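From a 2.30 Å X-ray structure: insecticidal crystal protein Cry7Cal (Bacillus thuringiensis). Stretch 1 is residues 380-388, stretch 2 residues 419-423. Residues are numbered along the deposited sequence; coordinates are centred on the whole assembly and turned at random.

Stretch 1 (380-388) GINSSNVLS
Stretch 2 419-423: EPIYG

Stretch 1 is a tight hairpin, and stretch 2, an extended segment without regular secondary structure, lies against one side of it. The hairpin is closed by paired backbone hydrogen bonds, Gly380 N to Ser388 O and Ser388 N to Gly380 O (both 2.9 Å), followed by a weak one from Asn382 N to Val386 O (3.4 Å). At its tip a type I turn runs from Asn382 to Asn385, with Asn385 N bonded to Asn382 O at 2.6 Å. Ser383 (phi/psi -58/-22) and Ser384 (-85/2) occupy the turn's inner positions, and Asn385 follows in a left-handed conformation (69/28), which asparagine tolerates well. The CA-to-CB bond of Asn382 points away from stretch 2, and with chi1 75° (p) the side chain braces the loop from within: its OD1 accepts from Ser384 N (2.9 Å) and Val386 N (3.2 Å).

The register is set by Asn385 and Ile421, whose CA atoms are 5.1 Å apart. Pro420 (-64/155), Ile421 (-123/121) and Tyr422 (-51/126) are extended, and Gly423 turns to 92/-7, where a CB would jam against the preceding carbonyl oxygen.

One hydrogen bond joins the stretches. Asn385, chi1 -49° (m) and chi2 -51°, leaves its backbone sideways but brings its amide end inward, so that OD1 accepts from Tyr422 N at 2.7 Å with an N-H...O angle of 146°. The same OD1 lies 3.4 Å from Ile421 CA, while Asn385 CB rests 3.4 Å from Pro420 O.

Tyr422 is the main protrusion of stretch 2, with 101 Å² covered out of 369 Å² buried over both sides. With chi1 -179° (t) and chi2 87°, its CA-to-CB bond points toward the hairpin, and the ring lies against the backbone of the turn. Ser383 CA sits over the ring face, 3.7 Å from the centroid and 16° off the normal, in a CH-pi contact; Ser383 N is also over that face, 3.6 Å from Tyr422 CD1. Ser383 CB lies 4.2 Å from Tyr422 CE2, beside the same contact. Ile381 O meets the ring edge, 3.3 Å from Tyr422 CD1, and Asn382 O approaches Tyr422 CB at 3.2 Å.

Ile381, extended in both torsions (t, t), fills the hollow along Pro420 to Tyr422. Its CD1 packs 3.9 Å from Pro420 CB and 3.8 Å from Ile421 C, and its CG2 lies 4.3 Å from Tyr422 CD1. Pro420, buried, also receives Leu387 (m, t), whose CD2 reaches 4.2 Å from Pro420 CG. The CA-to-CB bond of Ile421 (m, t) points away overall, although its CG2 remains 3.6 Å from Asn385 OD1.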

# COMPACT_ATOMS: atom_id res chain seq x y z
N GLY A 380 -12.63 -7.49 -15.84
CA GLY A 380 -13.24 -7.45 -14.53
C GLY A 380 -13.66 -8.82 -14.04
O GLY A 380 -13.77 -9.78 -14.81
N ILE A 381 -13.89 -8.91 -12.74
CA ILE A 381 -14.41 -10.12 -12.11
C ILE A 381 -15.29 -9.70 -10.96
O ILE A 381 -14.93 -8.80 -10.20
CB ILE A 381 -13.27 -11.06 -11.65
CG1 ILE A 381 -13.85 -12.40 -11.16
CG2 ILE A 381 -12.36 -10.39 -10.57
CD1 ILE A 381 -12.81 -13.44 -10.75
N ASN A 382 -16.44 -10.33 -10.82
CA ASN A 382 -17.36 -9.89 -9.78
C ASN A 382 -17.41 -10.91 -8.65
O ASN A 382 -16.79 -11.97 -8.70
CB ASN A 382 -18.76 -9.58 -10.35
CG ASN A 382 -19.58 -10.83 -10.70
OD1 ASN A 382 -19.18 -11.98 -10.47
ND2 ASN A 382 -20.76 -10.60 -11.27
N SER A 383 -18.19 -10.57 -7.62
CA SER A 383 -18.24 -11.36 -6.39
C SER A 383 -18.64 -12.81 -6.64
O SER A 383 -18.33 -13.67 -5.81
CB SER A 383 -19.20 -10.71 -5.41
OG SER A 383 -20.01 -9.78 -6.10
N SER A 384 -19.32 -13.09 -7.75
CA SER A 384 -19.66 -14.46 -8.12
C SER A 384 -18.55 -15.17 -8.87
O SER A 384 -18.74 -16.32 -9.27
CB SER A 384 -20.94 -14.46 -8.96
OG SER A 384 -21.92 -13.62 -8.37
N ASN A 385 -17.40 -14.51 -9.08
CA ASN A 385 -16.26 -15.03 -9.83
C ASN A 385 -16.55 -15.14 -11.33
O ASN A 385 -15.96 -15.98 -12.02
CB ASN A 385 -15.78 -16.39 -9.32
CG ASN A 385 -15.59 -16.42 -7.82
OD1 ASN A 385 -14.92 -15.56 -7.24
ND2 ASN A 385 -16.18 -17.42 -7.17
N VAL A 386 -17.42 -14.31 -11.87
CA VAL A 386 -17.71 -14.37 -13.29
C VAL A 386 -16.88 -13.29 -14.00
O VAL A 386 -16.95 -12.10 -13.66
CB VAL A 386 -19.22 -14.26 -13.58
CG1 VAL A 386 -19.96 -15.21 -12.68
CG2 VAL A 386 -19.77 -12.88 -13.37
N LEU A 387 -16.04 -13.71 -14.94
CA LEU A 387 -15.24 -12.77 -15.70
C LEU A 387 -16.12 -11.91 -16.60
O LEU A 387 -17.10 -12.39 -17.19
CB LEU A 387 -14.21 -13.51 -16.55
CG LEU A 387 -13.21 -14.33 -15.76
CD1 LEU A 387 -12.18 -14.93 -16.69
CD2 LEU A 387 -12.54 -13.45 -14.71
N SER A 388 -15.77 -10.64 -16.70
CA SER A 388 -16.43 -9.72 -17.61
C SER A 388 -15.37 -8.90 -18.33
O SER A 388 -14.21 -8.81 -17.91
CB SER A 388 -17.41 -8.80 -16.89
OG SER A 388 -16.72 -7.92 -16.03
N GLU A 419 -9.96 -20.85 -13.33
CA GLU A 419 -11.26 -20.42 -12.82
C GLU A 419 -10.99 -19.34 -11.78
O GLU A 419 -10.93 -19.63 -10.57
CB GLU A 419 -12.04 -21.60 -12.24
CG GLU A 419 -12.22 -22.75 -13.21
CD GLU A 419 -13.65 -22.88 -13.69
OE1 GLU A 419 -14.44 -21.95 -13.44
OE2 GLU A 419 -13.99 -23.92 -14.31
N PRO A 420 -10.80 -18.09 -12.21
CA PRO A 420 -10.35 -17.06 -11.27
C PRO A 420 -11.37 -16.79 -10.18
O PRO A 420 -12.57 -17.02 -10.35
CB PRO A 420 -10.15 -15.84 -12.16
CG PRO A 420 -9.84 -16.42 -13.51
CD PRO A 420 -10.74 -17.63 -13.60
N ILE A 421 -10.88 -16.29 -9.05
CA ILE A 421 -11.66 -16.10 -7.83
C ILE A 421 -11.56 -14.63 -7.42
O ILE A 421 -10.46 -14.12 -7.18
CB ILE A 421 -11.17 -17.01 -6.69
CG1 ILE A 421 -11.10 -18.47 -7.15
CG2 ILE A 421 -12.06 -16.86 -5.45
CD1 ILE A 421 -10.43 -19.40 -6.16
N TYR A 422 -12.71 -13.96 -7.35
CA TYR A 422 -12.82 -12.61 -6.81
C TYR A 422 -12.16 -12.49 -5.45
O TYR A 422 -12.48 -13.24 -4.52
CB TYR A 422 -14.31 -12.26 -6.70
CG TYR A 422 -14.66 -10.88 -6.18
CD1 TYR A 422 -14.75 -9.80 -7.04
CD2 TYR A 422 -14.95 -10.68 -4.83
CE1 TYR A 422 -15.10 -8.54 -6.58
CE2 TYR A 422 -15.31 -9.42 -4.35
CZ TYR A 422 -15.38 -8.36 -5.23
OH TYR A 422 -15.73 -7.11 -4.77
N GLY A 423 -11.24 -11.53 -5.33
CA GLY A 423 -10.61 -11.22 -4.06
C GLY A 423 -9.32 -11.95 -3.79
O GLY A 423 -8.65 -11.63 -2.81